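Local coordinates for protein coenzyme f420-dependent n5,n10-methylenetetrahydromethanopterin reductase (Methanopyrus kandleri, PDB 1EZW) that catalyses the reversible, coenzyme F420-dependent reduction of methylenetetrahydromethanopterin to methyltetrahydromethanopterin in methanogenesis from carbon dioxide, at residues Val48-Ala53 with Asp84-Gly89; Ile247-Ile252 with Ala297-Gly302. All blocks are in the same frame, centred on the assembly; numbering follows the deposited sequence.

Contact 1 (Val48-Ala53 with Asp84-Gly89)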
ATOM      1  N   VAL A  48       7.950  -1.361   9.332  1.00 14.10           N
ATOM      2  CA  VAL A  48       8.144  -0.003   8.863  1.00 12.79           C
ATOM      3  C   VAL A  48       8.745   0.009   7.445  1.00 14.23           C
ATOM      4  O   VAL A  48       8.300   0.782   6.594  1.00 15.50           O
ATOM      5  CB  VAL A  48       9.062   0.769   9.850  1.00 16.09           C
ATOM      6  CG1 VAL A  48       9.394   2.176   9.297  1.00 17.74           C
ATOM      7  CG2 VAL A  48       8.355   0.881  11.195  1.00 15.99           C
ATOM      8  N   LEU A  49       9.765  -0.813   7.180  1.00 13.30           N
ATOM      9  CA  LEU A  49      10.327  -0.795   5.817  1.00 15.35           C
ATOM     10  C   LEU A  49       9.408  -1.394   4.757  1.00 15.77           C
ATOM     11  O   LEU A  49       9.459  -0.972   3.607  1.00 15.39           O
ATOM     12  CB  LEU A  49      11.693  -1.487   5.806  1.00 15.16           C
ATOM     13  CG  LEU A  49      12.813  -0.696   6.503  1.00 16.08           C
ATOM     14  CD1 LEU A  49      14.007  -1.666   6.669  1.00 16.75           C
ATOM     15  CD2 LEU A  49      13.203   0.525   5.710  1.00 17.16           C
ATOM     16  N   THR A  50       8.564  -2.354   5.123  1.00 15.39           N
ATOM     17  CA  THR A  50       7.624  -2.891   4.154  1.00 13.79           C
ATOM     18  C   THR A  50       6.602  -1.795   3.824  1.00 13.86           C
ATOM     19  O   THR A  50       6.263  -1.576   2.662  1.00 13.20           O
ATOM     20  CB  THR A  50       6.926  -4.156   4.698  1.00 15.12           C
ATOM     21  OG1 THR A  50       7.914  -5.176   4.891  1.00 15.58           O
ATOM     22  CG2 THR A  50       5.934  -4.686   3.641  1.00 14.68           C
ATOM     23  N   LEU A  51       6.153  -1.071   4.841  1.00 13.51           N
ATOM     24  CA  LEU A  51       5.204   0.024   4.582  1.00 13.42           C
ATOM     25  C   LEU A  51       5.927   1.097   3.731  1.00 13.43           C
ATOM     26  O   LEU A  51       5.382   1.619   2.766  1.00 14.08           O
ATOM     27  CB  LEU A  51       4.769   0.647   5.895  1.00 14.49           C
ATOM     28  CG  LEU A  51       3.767   1.802   5.808  1.00 15.13           C
ATOM     29  CD1 LEU A  51       2.439   1.317   5.157  1.00 17.35           C
ATOM     30  CD2 LEU A  51       3.546   2.317   7.209  1.00 16.04           C
ATOM     31  N   ALA A  52       7.175   1.412   4.074  1.00 14.58           N
ATOM     32  CA  ALA A  52       7.890   2.411   3.257  1.00 14.23           C
ATOM     33  C   ALA A  52       8.080   1.916   1.833  1.00 14.35           C
ATOM     34  O   ALA A  52       8.036   2.738   0.868  1.00 15.41           O
ATOM     35  CB  ALA A  52       9.284   2.733   3.905  1.00 14.99           C
ATOM     36  N   ALA A  53       8.308   0.616   1.666  1.00 14.96           N
ATOM     37  CA  ALA A  53       8.494   0.042   0.324  1.00 15.82           C
ATOM     38  C   ALA A  53       7.259   0.252  -0.549  1.00 17.32           C
ATOM     39  O   ALA A  53       7.363   0.479  -1.757  1.00 16.71           O
ATOM     40  CB  ALA A  53       8.806  -1.453   0.395  1.00 16.50           C
ATOM     41  N   ASP A  84      13.387  -7.132  -0.219  1.00 13.85           N
ATOM     42  CA  ASP A  84      13.871  -6.910  -1.592  1.00 14.34           C
ATOM     43  C   ASP A  84      12.797  -7.219  -2.645  1.00 15.17           C
ATOM     44  O   ASP A  84      12.603  -6.475  -3.618  1.00 15.12           O
ATOM     45  CB  ASP A  84      15.079  -7.811  -1.887  1.00 14.18           C
ATOM     46  CG  ASP A  84      15.839  -7.352  -3.100  1.00 16.91           C
ATOM     47  OD1 ASP A  84      16.043  -8.167  -4.022  1.00 16.57           O
ATOM     48  OD2 ASP A  84      16.207  -6.143  -3.108  1.00 15.07           O
ATOM     49  N   TRP A  85      12.099  -8.334  -2.468  1.00 14.10           N
ATOM     50  CA  TRP A  85      11.084  -8.711  -3.430  1.00 13.84           C
ATOM     51  C   TRP A  85       9.936  -7.677  -3.439  1.00 13.44           C
ATOM     52  O   TRP A  85       9.514  -7.183  -4.503  1.00 14.16           O
ATOM     53  CB  TRP A  85      10.544 -10.115  -3.083  1.00 13.90           C
ATOM     54  CG  TRP A  85       9.682 -10.663  -4.184  1.00 13.59           C
ATOM     55  CD1 TRP A  85      10.075 -11.523  -5.203  1.00 15.07           C
ATOM     56  CD2 TRP A  85       8.299 -10.377  -4.404  1.00 14.55           C
ATOM     57  NE1 TRP A  85       8.996 -11.777  -6.038  1.00 15.82           N
ATOM     58  CE2 TRP A  85       7.904 -11.088  -5.571  1.00 14.28           C
ATOM     59  CE3 TRP A  85       7.349  -9.581  -3.739  1.00 14.39           C
ATOM     60  CZ2 TRP A  85       6.592 -11.027  -6.079  1.00 15.44           C
ATOM     61  CZ3 TRP A  85       6.053  -9.510  -4.251  1.00 14.49           C
ATOM     62  CH2 TRP A  85       5.682 -10.228  -5.408  1.00 15.37           C
ATOM     63  N   ILE A  86       9.397  -7.367  -2.267  1.00 12.39           N
ATOM     64  CA  ILE A  86       8.307  -6.405  -2.208  1.00 12.02           C
ATOM     65  C   ILE A  86       8.664  -5.020  -2.758  1.00 12.97           C
ATOM     66  O   ILE A  86       7.837  -4.377  -3.398  1.00 14.67           O
ATOM     67  CB  ILE A  86       7.797  -6.285  -0.753  1.00 13.25           C
ATOM     68  CG1 ILE A  86       7.139  -7.633  -0.375  1.00 14.69           C
ATOM     69  CG2 ILE A  86       6.715  -5.192  -0.663  1.00 13.88           C
ATOM     70  CD1 ILE A  86       6.735  -7.741   1.097  1.00 14.87           C
ATOM     71  N   SER A  87       9.923  -4.590  -2.547  1.00 12.53           N
ATOM     72  CA  SER A  87      10.372  -3.274  -3.007  1.00 13.18           C
ATOM     73  C   SER A  87      10.824  -3.277  -4.469  1.00 13.78           C
ATOM     74  O   SER A  87      11.220  -2.222  -4.961  1.00 14.61           O
ATOM     75  CB  SER A  87      11.523  -2.749  -2.144  1.00 13.58           C
ATOM     76  OG  SER A  87      12.694  -3.548  -2.365  1.00 13.67           O
ATOM     77  N   GLY A  88      10.760  -4.406  -5.162  1.00 14.43           N
ATOM     78  CA  GLY A  88      11.188  -4.402  -6.577  1.00 16.49           C
ATOM     79  C   GLY A  88      12.714  -4.311  -6.731  1.00 17.21           C
ATOM     80  O   GLY A  88      13.230  -3.739  -7.709  1.00 17.12           O
ATOM     81  N   GLY A  89      13.421  -4.858  -5.747  1.00 16.11           N
ATOM     82  CA  GLY A  89      14.881  -4.945  -5.793  1.00 15.63           C
ATOM     83  C   GLY A  89      15.632  -3.757  -5.254  1.00 15.36           C
ATOM     84  O   GLY A  89      16.692  -3.374  -5.833  1.00 18.63           O
TER
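Ala53 and Ser87 bring the two segments closest together, with CA atoms 5.1 Å apart. The contact is mainly apolar. Ala53 CB points at the other segment and lies 3.9 Å from Ser87 CB. Ala53 CB is also 4.4 Å from Ile86 CG2. One turn earlier, Thr50 CG2 meets Ile86 CD1 at 4.1 Å, and the two side chains meet at a slant. Ile86 thus uses both of its branches. CG2 stands anti to the backbone N and faces Ala53. CG1 lies beside that N (chi1 -67°), and the extended chain beyond it carries CD1 to Thr50.

No hydrogen bond joins the two segments. The hydroxyls of Thr50 and Ser87 bond to carbonyls of their own chain, one turn back. Thr50 OG1 bonds to Met46 O, and the methyl CG2 is the branch that faces Ile86. Ser87 OG likewise turns back to the carbonyl of Leu83, and its CB meets Ala53.

The end of helix 73-86 is closed by a Schellman motif. Gly89 N bonds to Asp84 O at 2.8 Å, and Gly88 N bonds to Trp85 O at 3.1 Å. Gly88 has positive phi (73°), which turns the chain out of the helix just after Ser87.

Other subunits lie close by. Gly47 of the second subunit packs on both Thr50 and Ile86, and Lys24 of the third makes a cation-pi contact with Trp85. The pairing of helices 45-54 and 73-86, which flank strand 60-63 in the chain, is that of consecutive outer helices in a (beta/alpha)8 TIM barrel, here buried at a subunit interface.

Contact 2 (Ile247-Ile252 with Ala297-Gly302)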
ATOM      1  N   ILE A 247      20.240  18.366  22.240  1.00 38.28           N
ATOM      2  CA  ILE A 247      19.892  17.155  22.964  1.00 39.31           C
ATOM      3  C   ILE A 247      20.623  15.957  22.379  1.00 38.70           C
ATOM      4  O   ILE A 247      21.151  15.129  23.111  1.00 39.43           O
ATOM      5  CB  ILE A 247      18.371  16.874  22.945  1.00 40.88           C
ATOM      6  CG1 ILE A 247      18.068  15.594  23.733  1.00 42.47           C
ATOM      7  CG2 ILE A 247      17.880  16.705  21.505  1.00 41.37           C
ATOM      8  CD1 ILE A 247      18.532  15.607  25.180  1.00 43.57           C
ATOM      9  N   VAL A 248      20.681  15.866  21.052  1.00 37.76           N
ATOM     10  CA  VAL A 248      21.354  14.724  20.447  1.00 36.48           C
ATOM     11  C   VAL A 248      22.867  14.757  20.706  1.00 36.48           C
ATOM     12  O   VAL A 248      23.453  13.742  21.048  1.00 37.37           O
ATOM     13  CB  VAL A 248      21.065  14.631  18.923  1.00 36.37           C
ATOM     14  CG1 VAL A 248      21.797  13.432  18.331  1.00 35.14           C
ATOM     15  CG2 VAL A 248      19.538  14.479  18.674  1.00 35.73           C
ATOM     16  N   VAL A 249      23.499  15.916  20.556  1.00 36.99           N
ATOM     17  CA  VAL A 249      24.938  16.005  20.803  1.00 36.42           C
ATOM     18  C   VAL A 249      25.231  15.687  22.277  1.00 37.74           C
ATOM     19  O   VAL A 249      26.209  14.995  22.586  1.00 37.66           O
ATOM     20  CB  VAL A 249      25.487  17.401  20.432  1.00 35.64           C
ATOM     21  CG1 VAL A 249      26.887  17.582  20.993  1.00 33.67           C
ATOM     22  CG2 VAL A 249      25.532  17.532  18.896  1.00 33.06           C
ATOM     23  N   ALA A 250      24.377  16.163  23.177  1.00 39.67           N
ATOM     24  CA  ALA A 250      24.569  15.886  24.600  1.00 41.72           C
ATOM     25  C   ALA A 250      24.721  14.382  24.820  1.00 42.77           C
ATOM     26  O   ALA A 250      25.634  13.949  25.522  1.00 44.18           O
ATOM     27  CB  ALA A 250      23.402  16.430  25.409  1.00 41.45           C
ATOM     28  N   PHE A 251      23.842  13.582  24.214  1.00 44.23           N
ATOM     29  CA  PHE A 251      23.936  12.128  24.341  1.00 44.24           C
ATOM     30  C   PHE A 251      25.174  11.575  23.667  1.00 44.15           C
ATOM     31  O   PHE A 251      25.751  10.581  24.121  1.00 44.66           O
ATOM     32  CB  PHE A 251      22.710  11.424  23.751  1.00 46.07           C
ATOM     33  CG  PHE A 251      21.582  11.240  24.731  1.00 47.80           C
ATOM     34  CD1 PHE A 251      20.778  12.315  25.113  1.00 48.20           C
ATOM     35  CD2 PHE A 251      21.348   9.990  25.300  1.00 48.13           C
ATOM     36  CE1 PHE A 251      19.757  12.146  26.053  1.00 49.67           C
ATOM     37  CE2 PHE A 251      20.334   9.808  26.240  1.00 48.63           C
ATOM     38  CZ  PHE A 251      19.538  10.893  26.617  1.00 48.75           C
ATOM     39  N   ILE A 252      25.577  12.194  22.561  1.00 43.48           N
ATOM     40  CA  ILE A 252      26.771  11.725  21.868  1.00 42.86           C
ATOM     41  C   ILE A 252      27.994  11.983  22.758  1.00 42.91           C
ATOM     42  O   ILE A 252      28.845  11.111  22.914  1.00 43.08           O
ATOM     43  CB  ILE A 252      26.950  12.446  20.513  1.00 42.92           C
ATOM     44  CG1 ILE A 252      25.753  12.123  19.604  1.00 42.25           C
ATOM     45  CG2 ILE A 252      28.290  12.039  19.878  1.00 41.23           C
ATOM     46  CD1 ILE A 252      25.775  12.802  18.249  1.00 41.00           C
ATOM     47  N   ALA A 297      32.186  19.057  16.619  1.00 27.88           N
ATOM     48  CA  ALA A 297      32.744  17.733  16.599  1.00 27.93           C
ATOM     49  C   ALA A 297      31.743  16.629  16.277  1.00 27.68           C
ATOM     50  O   ALA A 297      32.065  15.681  15.548  1.00 25.91           O
ATOM     51  CB  ALA A 297      33.376  17.434  17.947  1.00 29.01           C
ATOM     52  N   PHE A 298      30.533  16.781  16.805  1.00 27.84           N
ATOM     53  CA  PHE A 298      29.574  15.693  16.706  1.00 28.28           C
ATOM     54  C   PHE A 298      28.318  15.871  15.884  1.00 28.11           C
ATOM     55  O   PHE A 298      27.389  15.080  16.026  1.00 29.10           O
ATOM     56  CB  PHE A 298      29.210  15.268  18.133  1.00 28.94           C
ATOM     57  CG  PHE A 298      30.425  14.917  18.984  1.00 31.56           C
ATOM     58  CD1 PHE A 298      30.719  15.630  20.152  1.00 31.75           C
ATOM     59  CD2 PHE A 298      31.288  13.903  18.586  1.00 31.52           C
ATOM     60  CE1 PHE A 298      31.870  15.331  20.898  1.00 31.78           C
ATOM     61  CE2 PHE A 298      32.439  13.595  19.321  1.00 33.60           C
ATOM     62  CZ  PHE A 298      32.727  14.316  20.483  1.00 31.57           C
ATOM     63  N   SER A 299      28.292  16.868  15.018  1.00 27.17           N
ATOM     64  CA  SER A 299      27.110  17.078  14.179  1.00 25.93           C
ATOM     65  C   SER A 299      27.519  17.899  12.976  1.00 26.45           C
ATOM     66  O   SER A 299      28.636  18.479  12.933  1.00 25.16           O
ATOM     67  CB  SER A 299      26.017  17.851  14.938  1.00 26.52           C
ATOM     68  OG  SER A 299      26.301  19.256  15.003  1.00 26.61           O
ATOM     69  N   ILE A 300      26.633  17.910  11.988  1.00 24.30           N
ATOM     70  CA  ILE A 300      26.778  18.744  10.808  1.00 24.88           C
ATOM     71  C   ILE A 300      25.547  19.620  10.992  1.00 26.15           C
ATOM     72  O   ILE A 300      24.406  19.182  10.779  1.00 24.35           O
ATOM     73  CB  ILE A 300      26.668  17.960   9.503  1.00 26.79           C
ATOM     74  CG1 ILE A 300      27.881  17.052   9.328  1.00 27.93           C
ATOM     75  CG2 ILE A 300      26.616  18.910   8.317  1.00 24.91           C
ATOM     76  CD1 ILE A 300      27.753  16.212   8.076  1.00 28.45           C
ATOM     77  N   ALA A 301      25.763  20.864  11.410  1.00 25.20           N
ATOM     78  CA  ALA A 301      24.638  21.756  11.655  1.00 24.70           C
ATOM     79  C   ALA A 301      24.791  23.188  11.135  1.00 26.98           C
ATOM     80  O   ALA A 301      25.889  23.763  11.163  1.00 27.28           O
ATOM     81  CB  ALA A 301      24.340  21.788  13.165  1.00 24.96           C
ATOM     82  N   GLY A 302      23.683  23.766  10.676  1.00 25.24           N
ATOM     83  CA  GLY A 302      23.723  25.144  10.194  1.00 25.99           C
ATOM     84  C   GLY A 302      22.841  25.414   9.004  1.00 27.57           C
ATOM     85  O   GLY A 302      21.942  24.615   8.734  1.00 24.65           O
TER
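Ile252 N bonds to Val248 O at 3.0 Å, an ordinary helical bond; the side chain of Ile252 points toward Phe298. No hydrogen bond crosses between the two segments. What joins them is apolar packing by Val249 and Ile252, which lie about one turn apart on helix 238-254.

Ile252 reaches Phe298 with two methyls. Ile252 CG2 stands anti to the backbone N and comes obliquely to the base of the ring, 3.7 Å from Phe298 CG. CG1 lies beside the N (chi1 -62°), and its extended chain takes Ile252 CD1 the other way, to 3.6 Å from Phe298 O. The two side chains lie alongside each other but point opposite ways.

Val249 divides its branches between two residues. Val249 CG1 sits at the ring edge, near the ring plane, and is 4.4 Å from Phe298 CB. Val249 CG2 lies 4.0 Å from Ser299 CB. Val249 CG2 is also 4.2 Å from Phe298 O, so methyls from both helix residues border this carbonyl.

The ring is held from further sides. Ala297 CB lies over the centre of one face of the Phe298 ring, 3.8 Å above its plane. His264 meets the ring edge-to-face. The hydroxyl of Ser299 binds the carbonyl of Ile295, one turn back, while its CB takes the contact with Val249.

After Ser299 the chain becomes strand 300-302, which runs parallel to strand 232-234 through backbone bonds such as Ile300 with Ser233. Helix 238-254 is thereby packed against the turn from helix 292-298 into this small sheet. The arrangement belongs to the long excursion between barrel strands 225-229 and 321-324, an elaboration of the TIM barrel.

How the contacts relate
Both contacts belong to one TIM barrel of the luciferase-like family, but they lie on opposite sides of the chain's centre. Their centres are 31 Å apart and their nearest atoms about 18 Å, so they do not touch. Along the chain they are in series. Contact 1 joins two barrel helices early in the chain, while contact 2 lies in the excursion before the last barrel strand. The magnesium ion, bound at Thr56 and Ser57, is close to contact 1, about 7 Å from the side chain of Ala53. The assembly also separates them: other subunits pack around contact 1, whereas none touches the segments of contact 2.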